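Local structure of phospholyase (Arthrobacter aurescens, 5G4I) at residues N63-G68 against K281-G286; V142-Y147 against I157-L161; D218-S222 against V253-F257; I249-V253 against M264-Q268; E275-M279 against A291-T295. The protein catalyses a pyridoxal-phosphate-dependent phospholyase reaction, probably releasing phosphate from a phosphorylated amine such as ethanolamine phosphate, on a class III transaminase fold. One frame throughout, in Å; residues are numbered along the deposited sequence.

Contact 1. Residues N63-G68 against K281-G286. With PLP (pyridoxal-5'-phosphate), chain C.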
# COMPACT_ATOMS: atom_id res chain seq x y z
N ASN A 63 13.78 -8.73 9.47
CA ASN A 63 12.60 -8.83 10.30
C ASN A 63 11.28 -9.12 9.56
O ASN A 63 10.29 -9.58 10.20
CB ASN A 63 12.38 -7.59 11.14
CG ASN A 63 12.13 -6.33 10.33
OD1 ASN A 63 12.39 -6.26 9.14
ND2 ASN A 63 11.59 -5.30 11.04
N VAL A 64 11.22 -9.00 8.24
CA VAL A 64 10.05 -9.34 7.50
C VAL A 64 9.69 -10.85 7.63
O VAL A 64 8.50 -11.21 7.88
CB VAL A 64 10.12 -8.82 6.02
CG1 VAL A 64 9.03 -9.44 5.17
CG2 VAL A 64 10.07 -7.30 6.00
N PRO A 65 10.65 -11.82 7.47
CA PRO A 65 10.37 -13.22 7.71
C PRO A 65 10.40 -13.55 9.21
O PRO A 65 11.22 -14.29 9.74
CB PRO A 65 11.56 -13.93 6.98
CG PRO A 65 12.63 -12.99 7.05
CD PRO A 65 12.01 -11.61 6.92
N HIS A 66 9.44 -12.90 9.92
CA HIS A 66 9.28 -13.01 11.38
C HIS A 66 9.34 -14.45 11.91
O HIS A 66 9.99 -14.70 12.96
CB HIS A 66 7.87 -12.42 11.76
CG HIS A 66 7.66 -12.17 13.23
ND1 HIS A 66 8.42 -11.28 13.95
CD2 HIS A 66 6.74 -12.68 14.09
CE1 HIS A 66 7.95 -11.24 15.19
NE2 HIS A 66 6.96 -12.08 15.30
N VAL A 67 8.69 -15.41 11.23
CA VAL A 67 8.66 -16.81 11.65
C VAL A 67 9.57 -17.74 10.82
O VAL A 67 9.35 -18.97 10.78
CB VAL A 67 7.22 -17.35 11.82
CG1 VAL A 67 6.52 -16.58 12.98
CG2 VAL A 67 6.34 -17.23 10.58
N GLY A 68 10.49 -17.12 10.12
CA GLY A 68 11.53 -17.82 9.40
C GLY A 68 11.29 -17.93 7.87
O GLY A 68 10.12 -17.93 7.38
N LYS A 281 5.84 -4.57 8.27
CA LYS A 281 6.97 -5.53 8.07
C LYS A 281 6.66 -6.99 8.46
O LYS A 281 6.30 -7.81 7.57
CB LYS A 281 8.27 -4.90 8.52
CG LYS A 281 8.84 -3.85 7.54
CD LYS A 281 10.25 -3.32 7.95
CE LYS A 281 10.90 -2.26 6.96
NZ LYS A 281 10.51 -0.93 7.49
N PRO A 282 6.99 -7.43 9.72
CA PRO A 282 6.75 -8.86 10.05
C PRO A 282 5.38 -9.45 9.87
O PRO A 282 5.23 -10.71 9.93
CB PRO A 282 7.10 -8.91 11.59
CG PRO A 282 6.74 -7.50 12.02
CD PRO A 282 7.32 -6.67 10.94
N MET A 283 4.32 -8.63 9.89
CA MET A 283 3.00 -9.18 10.23
C MET A 283 2.45 -10.31 9.39
O MET A 283 1.68 -11.18 9.87
CB MET A 283 1.95 -8.12 10.49
CG MET A 283 1.29 -7.56 9.45
SD MET A 283 0.25 -6.05 9.92
CE MET A 283 -1.18 -6.56 10.56
N GLY A 284 2.87 -10.40 8.09
CA GLY A 284 2.50 -11.49 7.18
C GLY A 284 3.66 -12.37 6.68
O GLY A 284 3.52 -13.06 5.67
N ASN A 285 4.79 -12.32 7.38
CA ASN A 285 6.01 -13.09 7.01
C ASN A 285 6.65 -12.69 5.68
O ASN A 285 7.47 -13.45 5.15
CB ASN A 285 5.82 -14.60 7.06
CG ASN A 285 7.11 -15.33 7.53
OD1 ASN A 285 7.69 -14.92 8.55
ND2 ASN A 285 7.51 -16.41 6.86
N GLY A 286 6.19 -11.60 5.11
CA GLY A 286 6.54 -11.18 3.70
C GLY A 286 5.36 -10.91 2.79
O GLY A 286 5.52 -10.27 1.74
N1 PLP C . 7.98 2.94 9.72
C2 PLP C . 9.03 2.21 10.17
C2A PLP C . 9.51 2.38 11.59
C3 PLP C . 9.72 1.25 9.27
O3 PLP C . 10.77 0.51 9.70
C4 PLP C . 9.20 1.12 7.89
C4A PLP C . 9.82 0.19 6.92
C5 PLP C . 8.05 1.97 7.52
C6 PLP C . 7.50 2.84 8.47
C5A PLP C . 7.46 1.90 6.13
O4P PLP C . 7.17 0.55 5.80
P PLP C . 6.80 0.13 4.29
O1P PLP C . 8.13 0.09 3.58
O2P PLP C . 6.13 -1.22 4.44
O3P PLP C . 5.88 1.24 3.83

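Contact 2. Residues V142-Y147 against I157-L161. With PLP (pyridoxal-5'-phosphate), chain C.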
# COMPACT_ATOMS: atom_id res chain seq x y z
N VAL A 142 8.14 14.83 15.41
CA VAL A 142 8.87 13.62 15.09
C VAL A 142 10.29 13.73 15.63
O VAL A 142 10.77 14.86 15.98
CB VAL A 142 9.00 13.29 13.58
CG1 VAL A 142 7.73 12.67 13.04
CG2 VAL A 142 9.48 14.53 12.78
N SER A 143 11.11 12.64 15.69
CA SER A 143 12.52 12.81 15.99
C SER A 143 13.30 13.44 14.81
O SER A 143 12.85 13.36 13.66
CB SER A 143 13.18 11.43 16.30
OG SER A 143 13.82 10.91 15.20
N ASP A 144 14.46 14.02 15.14
CA ASP A 144 15.37 14.59 14.16
C ASP A 144 16.21 13.59 13.39
O ASP A 144 17.00 14.03 12.54
CB ASP A 144 16.25 15.66 14.77
CG ASP A 144 17.29 15.15 15.70
OD1 ASP A 144 17.49 13.94 15.94
OD2 ASP A 144 17.92 16.08 16.36
N PHE A 145 15.96 12.27 13.50
CA PHE A 145 16.61 11.31 12.58
C PHE A 145 15.69 10.06 12.48
O PHE A 145 16.02 8.97 12.98
CB PHE A 145 18.07 11.00 12.98
CG PHE A 145 18.92 10.56 11.79
CD1 PHE A 145 19.35 11.51 10.92
CD2 PHE A 145 19.13 9.23 11.56
CE1 PHE A 145 20.10 11.13 9.78
CE2 PHE A 145 19.95 8.88 10.41
CZ PHE A 145 20.34 9.82 9.60
N SER A 146 14.55 10.27 11.82
CA SER A 146 13.48 9.23 11.74
C SER A 146 13.02 8.97 10.32
O SER A 146 13.24 9.77 9.40
CB SER A 146 12.28 9.59 12.62
OG SER A 146 11.80 10.87 12.37
N TYR A 147 12.32 7.83 10.15
CA TYR A 147 11.74 7.45 8.86
C TYR A 147 10.46 6.62 9.09
O TYR A 147 10.48 5.59 9.77
CB TYR A 147 12.73 6.68 7.98
CG TYR A 147 12.10 6.18 6.69
CD1 TYR A 147 11.78 7.05 5.66
CD2 TYR A 147 11.72 4.83 6.52
CE1 TYR A 147 11.15 6.66 4.51
CE2 TYR A 147 11.14 4.40 5.33
CZ TYR A 147 10.84 5.30 4.33
OH TYR A 147 10.21 4.90 3.18
N ILE A 157 7.64 14.98 6.46
CA ILE A 157 8.04 14.93 7.88
C ILE A 157 9.35 14.17 8.06
O ILE A 157 9.82 14.01 9.17
CB ILE A 157 6.92 14.34 8.78
CG1 ILE A 157 6.83 12.80 8.68
CG2 ILE A 157 5.59 14.99 8.51
CD1 ILE A 157 5.78 12.13 9.55
N THR A 158 9.97 13.64 6.95
CA THR A 158 11.13 12.76 7.02
C THR A 158 12.44 13.51 7.35
O THR A 158 12.79 14.48 6.66
CB THR A 158 11.29 11.99 5.69
OG1 THR A 158 10.14 11.13 5.49
CG2 THR A 158 12.51 11.14 5.67
N THR A 159 13.19 13.02 8.38
CA THR A 159 14.45 13.63 8.83
C THR A 159 15.65 12.66 8.70
O THR A 159 16.84 13.17 8.72
CB THR A 159 14.31 14.12 10.24
OG1 THR A 159 13.96 13.01 11.09
CG2 THR A 159 13.28 15.24 10.35
N GLY A 160 15.46 11.35 8.59
CA GLY A 160 16.54 10.38 8.64
C GLY A 160 16.92 9.76 7.34
O GLY A 160 17.76 8.81 7.30
N LEU A 161 16.35 10.26 6.26
CA LEU A 161 16.65 9.77 4.93
C LEU A 161 16.52 10.95 3.93
O LEU A 161 15.76 11.92 4.21
CB LEU A 161 15.60 8.61 4.74
CG LEU A 161 15.26 7.94 3.52
CD1 LEU A 161 14.89 6.49 3.67
CD2 LEU A 161 14.18 8.74 2.81
N1 PLP C . 7.98 2.94 9.72
C2 PLP C . 9.03 2.21 10.17
C2A PLP C . 9.51 2.38 11.59
C3 PLP C . 9.72 1.25 9.27
O3 PLP C . 10.77 0.51 9.70
C4 PLP C . 9.20 1.12 7.89
C4A PLP C . 9.82 0.19 6.92
C5 PLP C . 8.05 1.97 7.52
C6 PLP C . 7.50 2.84 8.47
C5A PLP C . 7.46 1.90 6.13
O4P PLP C . 7.17 0.55 5.80
P PLP C . 6.80 0.13 4.29
O1P PLP C . 8.13 0.09 3.58
O2P PLP C . 6.13 -1.22 4.44
O3P PLP C . 5.88 1.24 3.83
O HOH W 1 10.38 11.44 10.10

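Contact 3. Residues D218-S222 against V253-F257. With PLP (pyridoxal-5'-phosphate), chain C; PO4 (phosphate ion), chain D.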
# COMPACT_ATOMS: atom_id res chain seq x y z
N ASP A 218 8.96 5.69 16.73
CA ASP A 218 9.37 4.28 16.88
C ASP A 218 9.84 4.05 18.28
O ASP A 218 10.88 4.66 18.69
CB ASP A 218 10.50 3.98 15.87
CG ASP A 218 11.31 2.71 16.14
OD1 ASP A 218 10.84 1.82 16.89
OD2 ASP A 218 12.46 2.65 15.56
N PRO A 219 9.18 3.22 19.09
CA PRO A 219 9.64 3.03 20.54
C PRO A 219 11.09 2.61 20.75
O PRO A 219 11.70 2.93 21.76
CB PRO A 219 8.69 1.88 21.03
CG PRO A 219 7.43 2.10 20.26
CD PRO A 219 7.88 2.51 18.85
N LEU A 220 11.69 1.88 19.80
CA LEU A 220 13.11 1.48 19.86
C LEU A 220 14.07 2.62 19.44
O LEU A 220 15.34 2.52 19.63
CB LEU A 220 13.40 0.23 19.00
CG LEU A 220 13.01 -1.09 19.73
CD1 LEU A 220 13.05 -2.27 18.72
CD2 LEU A 220 13.94 -1.41 20.92
N PHE A 221 13.51 3.69 18.78
CA PHE A 221 14.37 4.75 18.19
C PHE A 221 15.55 4.13 17.45
O PHE A 221 16.73 4.55 17.65
CB PHE A 221 14.76 5.78 19.27
CG PHE A 221 13.53 6.53 19.82
CD1 PHE A 221 13.02 7.63 19.11
CD2 PHE A 221 12.89 6.11 20.98
CE1 PHE A 221 11.87 8.27 19.59
CE2 PHE A 221 11.76 6.77 21.42
CZ PHE A 221 11.25 7.85 20.75
N SER A 222 15.23 3.19 16.56
CA SER A 222 16.25 2.45 15.82
C SER A 222 16.98 3.23 14.76
O SER A 222 18.25 3.24 14.76
CB SER A 222 15.67 1.15 15.27
OG SER A 222 14.61 1.38 14.38
N VAL A 253 6.31 -0.75 13.44
CA VAL A 253 6.87 -1.54 12.31
C VAL A 253 8.16 -2.20 12.70
O VAL A 253 8.35 -3.41 12.29
CB VAL A 253 7.00 -0.65 11.01
CG1 VAL A 253 7.72 -1.43 9.93
CG2 VAL A 253 5.66 -0.17 10.56
N GLN A 254 9.03 -1.57 13.45
CA GLN A 254 10.31 -2.15 13.93
C GLN A 254 10.21 -2.86 15.29
O GLN A 254 10.98 -3.85 15.52
CB GLN A 254 11.45 -1.09 14.10
CG GLN A 254 11.82 -0.38 12.83
CD GLN A 254 12.65 -1.25 11.88
OE1 GLN A 254 13.30 -2.18 12.25
NE2 GLN A 254 12.62 -0.88 10.64
N SER A 255 9.36 -2.41 16.21
CA SER A 255 9.37 -2.89 17.55
C SER A 255 8.25 -3.87 17.88
O SER A 255 8.22 -4.37 19.01
CB SER A 255 9.32 -1.73 18.55
OG SER A 255 8.17 -0.91 18.37
N GLY A 256 7.31 -4.09 16.97
CA GLY A 256 6.11 -4.91 17.27
C GLY A 256 6.28 -6.40 17.16
O GLY A 256 7.37 -6.95 16.87
N PHE A 257 5.17 -7.11 17.36
CA PHE A 257 5.11 -8.59 17.20
C PHE A 257 6.13 -9.29 18.10
O PHE A 257 6.67 -10.38 17.80
CB PHE A 257 5.12 -9.05 15.76
CG PHE A 257 3.86 -8.62 15.00
CD1 PHE A 257 3.71 -7.30 14.44
CD2 PHE A 257 2.77 -9.49 14.90
CE1 PHE A 257 2.50 -6.92 13.88
CE2 PHE A 257 1.57 -9.09 14.33
CZ PHE A 257 1.45 -7.80 13.83
N1 PLP C . 7.98 2.94 9.72
C2 PLP C . 9.03 2.21 10.17
C2A PLP C . 9.51 2.38 11.59
C3 PLP C . 9.72 1.25 9.27
O3 PLP C . 10.77 0.51 9.70
C4 PLP C . 9.20 1.12 7.89
C4A PLP C . 9.82 0.19 6.92
C5 PLP C . 8.05 1.97 7.52
C6 PLP C . 7.50 2.84 8.47
C5A PLP C . 7.46 1.90 6.13
O4P PLP C . 7.17 0.55 5.80
P PLP C . 6.80 0.13 4.29
O1P PLP C . 8.13 0.09 3.58
O2P PLP C . 6.13 -1.22 4.44
O3P PLP C . 5.88 1.24 3.83
P PO4 D . 15.02 -2.07 7.21
O1 PO4 D . 14.59 -1.79 8.53
O2 PO4 D . 14.88 -3.52 6.75
O3 PO4 D . 16.50 -2.12 7.55
O4 PO4 D . 14.71 -1.10 6.10
O HOH W 2 8.88 0.43 15.48

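Contact 4. Residues I249-V253 against M264-Q268. With PLP (pyridoxal-5'-phosphate), chain C.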
# COMPACT_ATOMS: atom_id res chain seq x y z
N ILE A 249 0.86 8.56 18.29
CA ILE A 249 0.93 7.42 17.38
C ILE A 249 2.25 6.63 17.73
O ILE A 249 3.35 7.17 17.57
CB ILE A 249 0.97 7.75 15.87
CG1 ILE A 249 -0.24 8.63 15.42
CG2 ILE A 249 1.00 6.43 15.02
CD1 ILE A 249 -0.02 9.27 14.07
N SER A 250 2.10 5.34 18.12
CA SER A 250 3.29 4.43 18.17
C SER A 250 3.43 3.69 16.85
O SER A 250 2.49 2.88 16.53
CB SER A 250 3.19 3.42 19.32
OG SER A 250 4.38 2.63 19.39
N ASP A 251 4.56 3.89 16.16
CA ASP A 251 4.89 3.16 14.91
C ASP A 251 5.63 1.89 15.37
O ASP A 251 6.75 1.97 15.85
CB ASP A 251 5.74 4.06 14.03
CG ASP A 251 6.20 3.38 12.75
OD1 ASP A 251 6.20 2.15 12.69
OD2 ASP A 251 6.67 4.12 11.83
N GLU A 252 4.91 0.75 15.26
CA GLU A 252 5.39 -0.58 15.68
C GLU A 252 5.96 -1.37 14.55
O GLU A 252 6.16 -2.59 14.71
CB GLU A 252 4.27 -1.34 16.39
CG GLU A 252 3.83 -0.72 17.69
CD GLU A 252 4.78 -0.90 18.87
OE1 GLU A 252 5.59 -1.84 18.82
OE2 GLU A 252 4.65 -0.10 19.82
N VAL A 253 6.31 -0.75 13.44
CA VAL A 253 6.87 -1.54 12.31
C VAL A 253 8.16 -2.20 12.70
O VAL A 253 8.35 -3.41 12.29
CB VAL A 253 7.00 -0.65 11.01
CG1 VAL A 253 7.72 -1.43 9.93
CG2 VAL A 253 5.66 -0.17 10.56
N MET A 264 4.43 -7.49 23.72
CA MET A 264 4.08 -7.60 22.32
C MET A 264 4.46 -6.33 21.54
O MET A 264 4.95 -6.41 20.35
CB MET A 264 2.59 -7.92 22.13
CG MET A 264 2.29 -8.31 20.75
SD MET A 264 2.98 -10.00 20.24
CE MET A 264 1.86 -10.08 18.84
N TRP A 265 4.32 -5.15 22.17
CA TRP A 265 4.47 -3.84 21.48
C TRP A 265 5.53 -3.04 22.18
O TRP A 265 5.61 -3.02 23.44
CB TRP A 265 3.11 -3.08 21.49
CG TRP A 265 1.98 -3.97 20.91
CD1 TRP A 265 0.95 -4.55 21.61
CD2 TRP A 265 1.89 -4.55 19.61
NE1 TRP A 265 0.21 -5.39 20.85
CE2 TRP A 265 0.81 -5.42 19.59
CE3 TRP A 265 2.66 -4.36 18.41
CZ2 TRP A 265 0.44 -6.16 18.44
CZ3 TRP A 265 2.27 -5.07 17.28
CH2 TRP A 265 1.20 -5.97 17.30
N GLY A 266 6.40 -2.41 21.41
CA GLY A 266 7.42 -1.52 21.97
C GLY A 266 6.93 -0.40 22.84
O GLY A 266 7.69 -0.01 23.79
N TYR A 267 5.73 0.14 22.58
CA TYR A 267 5.27 1.28 23.46
C TYR A 267 5.18 0.88 24.90
O TYR A 267 5.17 1.72 25.80
CB TYR A 267 3.99 1.92 22.95
CG TYR A 267 2.70 1.09 23.14
CD1 TYR A 267 2.03 1.01 24.37
CD2 TYR A 267 2.10 0.36 22.06
CE1 TYR A 267 0.86 0.32 24.53
CE2 TYR A 267 0.96 -0.37 22.26
CZ TYR A 267 0.37 -0.39 23.51
OH TYR A 267 -0.86 -1.11 23.70
N GLN A 268 5.07 -0.44 25.18
CA GLN A 268 4.91 -0.98 26.55
C GLN A 268 6.19 -0.79 27.33
O GLN A 268 6.14 -0.99 28.59
CB GLN A 268 4.45 -2.52 26.47
CG GLN A 268 3.06 -2.70 25.88
CD GLN A 268 2.60 -4.10 25.45
OE1 GLN A 268 3.37 -4.82 25.02
NE2 GLN A 268 1.29 -4.36 25.49
N1 PLP C . 7.98 2.94 9.72
C2 PLP C . 9.03 2.21 10.17
C2A PLP C . 9.51 2.38 11.59
C3 PLP C . 9.72 1.25 9.27
O3 PLP C . 10.77 0.51 9.70
C4 PLP C . 9.20 1.12 7.89
C4A PLP C . 9.82 0.19 6.92
C5 PLP C . 8.05 1.97 7.52
C6 PLP C . 7.50 2.84 8.47
C5A PLP C . 7.46 1.90 6.13
O4P PLP C . 7.17 0.55 5.80
P PLP C . 6.80 0.13 4.29
O1P PLP C . 8.13 0.09 3.58
O2P PLP C . 6.13 -1.22 4.44
O3P PLP C . 5.88 1.24 3.83

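Contact 5. Residues E275-M279 against A291-T295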
# COMPACT_ATOMS: atom_id res chain seq x y z
N GLU A 275 -3.28 6.43 21.34
CA GLU A 275 -4.56 6.42 20.69
C GLU A 275 -4.57 5.62 19.35
O GLU A 275 -5.61 5.14 18.91
CB GLU A 275 -5.17 7.78 20.43
CG GLU A 275 -5.46 8.58 21.70
CD GLU A 275 -4.31 9.46 22.17
OE1 GLU A 275 -3.10 9.25 21.88
OE2 GLU A 275 -4.60 10.45 22.97
N LEU A 276 -3.37 5.59 18.73
CA LEU A 276 -3.20 4.98 17.39
C LEU A 276 -1.88 4.21 17.41
O LEU A 276 -0.85 4.68 17.93
CB LEU A 276 -3.02 6.13 16.32
CG LEU A 276 -4.35 6.94 16.02
CD1 LEU A 276 -4.03 8.39 15.57
CD2 LEU A 276 -5.21 6.21 15.03
N VAL A 277 -1.96 2.99 16.83
CA VAL A 277 -0.78 2.05 16.72
C VAL A 277 -0.70 1.56 15.28
O VAL A 277 -1.69 1.07 14.75
CB VAL A 277 -0.87 0.85 17.72
CG1 VAL A 277 0.35 -0.01 17.58
CG2 VAL A 277 -1.02 1.34 19.14
N THR A 278 0.46 1.78 14.65
CA THR A 278 0.64 1.33 13.23
C THR A 278 1.63 0.16 13.19
O THR A 278 2.50 -0.01 14.02
CB THR A 278 1.12 2.52 12.35
OG1 THR A 278 2.35 2.99 12.88
CG2 THR A 278 0.09 3.65 12.33
N MET A 279 1.50 -0.67 12.14
CA MET A 279 2.31 -1.90 12.03
C MET A 279 2.41 -2.27 10.53
O MET A 279 1.66 -1.81 9.65
CB MET A 279 1.74 -2.98 12.90
CG MET A 279 0.42 -3.37 12.50
SD MET A 279 -0.50 -4.38 13.80
CE MET A 279 -0.62 -3.53 14.99
N ALA A 291 -1.46 -2.34 9.31
CA ALA A 291 -2.69 -2.00 10.10
C ALA A 291 -2.53 -0.73 10.89
O ALA A 291 -1.43 -0.35 11.30
CB ALA A 291 -3.07 -3.16 11.07
N VAL A 292 -3.71 -0.12 11.20
CA VAL A 292 -3.85 0.94 12.22
C VAL A 292 -4.85 0.35 13.29
O VAL A 292 -6.00 0.00 12.98
CB VAL A 292 -4.47 2.20 11.63
CG1 VAL A 292 -4.64 3.24 12.76
CG2 VAL A 292 -3.68 2.74 10.48
N VAL A 293 -4.38 0.19 14.53
CA VAL A 293 -5.24 -0.20 15.70
C VAL A 293 -5.58 1.07 16.50
O VAL A 293 -4.70 1.95 16.71
CB VAL A 293 -4.55 -1.32 16.53
CG1 VAL A 293 -5.23 -1.49 17.92
CG2 VAL A 293 -4.47 -2.62 15.75
N THR A 294 -6.86 1.24 16.84
CA THR A 294 -7.33 2.50 17.45
C THR A 294 -8.53 2.24 18.37
O THR A 294 -8.87 1.06 18.67
CB THR A 294 -7.52 3.59 16.39
OG1 THR A 294 -7.63 4.91 17.02
CG2 THR A 294 -8.73 3.34 15.50
N THR A 295 -9.12 3.35 18.87
CA THR A 295 -10.24 3.28 19.77
C THR A 295 -11.56 3.23 18.98
O THR A 295 -11.69 3.60 17.81
CB THR A 295 -10.24 4.52 20.69
OG1 THR A 295 -10.56 5.70 19.91
CG2 THR A 295 -8.99 4.70 21.40

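Contact 1. Residues N63-G68 against K281-G286
Two hydrogen bonds from the side-chain amide of N285 fasten it to the type I turn P65-G68. N285 OD1 accepts V67 N at 2.9 Å, and N285 ND2 donates to G68 O at 3.1 Å. The second bond is nearly straight (167°) and lies in the amide plane of N285, so together the pair fixes the rotation of the amide. N285 CA adds a weaker CA-H...O contact to V64 O, 3.2 Å. With an alanine in place of N285, V67 N and G68 O would probably be left without these mates and the turn less firmly joined to the lysine loop.

Packing makes up most of the remaining contact. V64 straddles the second loop: with chi1 at 168°, V64 CG1 swings opposite the backbone N and presses tightly on G286 CA at 3.4 Å, while V64 CG2 lies against K281 CB at 3.9 Å. P282 CB meets the H66 ring obliquely, 3.6 Å from H66 ND1, and the N63 amide rests beside K281 CD. T311 of the second subunit packs on both V64 and K281.

The one covalent link is K281 NZ to C4A of pyridoxal phosphate, 1.4 Å, with a weak bond from NZ to PLP O3. The lysine chain runs straight through chi2 and chi3 and turns only at chi4 to reach the cofactor. This is the internal aldimine characteristic of PLP enzymes. The chemistry implies a division of labour: amide bonds and close-packed carbon hold the loop at one end, while the reactive Schiff base sits at the other.

Contact 2. Residues V142-Y147 against I157-L161
V142, near the end of strand 140-143, sets CG1 against I157 CD1 at 4.0 Å. Next, S143 O takes two hydroxyls from the same face of its carbonyl plane: T159 OG1 at 2.8 Å and S146 OG. S143 OG closes an ST turn by accepting F145 N and also binds E224, while D144 turns away to a salt bridge with R175.

F145 lays its ring over G160, with G160 CA 3.7 Å from the ring centroid and almost on the normal (8°), a CH-pi contact. A serine in place of F145 would remove the ring, and G160 CA would probably be left uncovered on that side. S146 N donates to T159 OG1 at 2.9 Å, and S146 O accepts G160 N at 2.8 Å. A water donates to S146 OG and to I157 O. Y147, with CG anti to the backbone N (chi1 175°), offers a ring face to L161 CD1, and its oblique neighbour is the cofactor ring.

Strand 171-174 pairs with V142 and D144 through backbone bonds and packs on I157 and T159. Helix 152-155 leads into the second segment, where T158 OG1 bonds L154 O, and F309 and M307 of the second subunit meet Y147 and L161.

Contact 3. Residues D218-S222 against V253-F257
An Asx turn at D218, overlapping a type I turn, faces Q254 and S255 beside the pyridoxal phosphate site. D218 OD1 accepts L220 N to close the Asx turn. D218 OD2 is gripped twice by one residue: S222 N comes from above the carboxylate plane at 3.0 Å, and S222 OG arrives nearly along the C-O axis of OD2 at 2.8 Å. The carboxylate is thereby held still.

No direct hydrogen bond joins the two loops; a water does so. It donates to D218 OD1 at 2.8 Å, accepts from Q254 N at 2.9 Å, and donates more distantly to S255 OG, whose stronger partner is E252 OE1. The remaining contacts are van der Waals packing: L220 CD1 rests on S255 CB at 3.8 Å, the P219 ring lies alongside S255 OG, and S222 OG touches Q254 CG at 3.6 Å.

Q254 is bent at chi2 (-75°), which swings its amide over to the cofactor. Q254 NE2 donates to PLP O3 in a very short bond of 2.5 Å and to O1 of a phosphate ion at 3.0 Å, while OE1 takes R414. That ion, probably from the crystallisation liquor, is also held by Y61 and R414 of this chain and by R90 of the second subunit; it may mark where a substrate phosphate would sit. V253 CG1 packs against the pyridine ring.

Both loops leave the ends of neighbouring parallel strands, 214-217 and 247-251, which helix 233-243 connects as a beta-alpha-beta crossover. F368 of strand 368-373, in the other sheet, touches L220, S222 and Q254.

Contact 4. Residues I249-V253 against M264-Q268
E252 reaches back with its carboxylate to two consecutive backbone N-H groups, those of G266 and Y267, where a 3-10 segment begins; E252 itself follows the middle strand, 247-251, of the mixed seven-stranded sheet that lies beside the cofactor. E252 OE1 accepts G266 N at 2.8 Å on its syn side, and E252 OE2 accepts Y267 N at 3.0 Å through its syn lone pair. Each oxygen has another donor: S250 OG comes to E252 OE2 from above the carboxylate plane at 2.8 Å, and S255 OG bonds OE1. Four donors therefore satisfy a buried acid, which would probably favour its ionised form.

The grip depends on the bend of E252 at chi2 (-75°), which turns the carboxylate toward the loop. Its plane stands almost upright to the indole of W265 (80°), with OE1 at the edge of that ring. E252 OE2 likewise lies at the edge of the Y267 ring, 3.4 Å from Y267 CD2, and S250 OG sits against Y267 CB. The indole's own donor, NE1, goes to K106 O, while F107 stacks on the ring and F257 meets it edge-to-face. Within the second segment, W265 N donates to Q268 OE1.

D251 points the other way, to the cofactor, as the aspartate of this enzyme class does. D251 OD1 accepts V253 N at 3.0 Å in a nearly straight bond (164°), an Asx turn that orients the carboxylate, and OD2 takes H148 ND1 and N124 ND2. D251 OD2 also lies 2.7 Å from N1 of the pyridine ring.

Contact 5. Residues E275-M279 against A291-T295
M279 curls round A291, its antiparallel partner in the hairpin of strands 276-279 and 290-294. M279 CG lies 3.8 Å from A291 CB, and SD is close to the same methyl, so the small alanine sits in the crook of the long side chain. A bend at chi3 (61°) then brings M279 CE to V293 CG2 at 4.0 Å, while V277 and V293, a hydrogen-bonded pair, stand next to each other on the same side of the sheet. Here F257 and W265 lie against M279, and F107 against V293.

The other side carries L276, T278, V292 and T294. L276 CD2 settles between two neighbours on the opposite strand, V292 CG1 at 3.8 Å and T294 OG1 at 3.4 Å; L276 and T294 run side by side. A123 and L126 of helix 120-135 cover V292, and T278 OG1 bonds N124 OD1.

V277 N to V293 O is 2.9 Å and V293 N to V277 O 2.8 Å, both in the carbonyl plane. T294 OG1 donates to E275 O at 2.8 Å. Backbone bonds thus set the register and carbon packing fills both sides, with a threonine hydroxyl satisfying the carbonyl of E275.

Contacts 1, 3, 4 and 5 are buried, whereas contact 2 is only partly so, and contacts 1 and 2 lie on opposite sides of the chain's centre. Contacts 3 and 4 are close neighbours, share V253 and touch through P219. Strands 247-251 and 276-279 tie contact 4 to contact 5, where E252 N and S250 O probably bond T278. The chemistry follows the place: regular strand pairing in contact 5, a buried carboxylate in contact 4, a bridging water in contact 3, an amide clasp and Schiff base in contact 1, hydroxyls and CH-pi in contact 2. Contacts 1 to 4 all meet the cofactor; 1 and 2 also meet the second subunit.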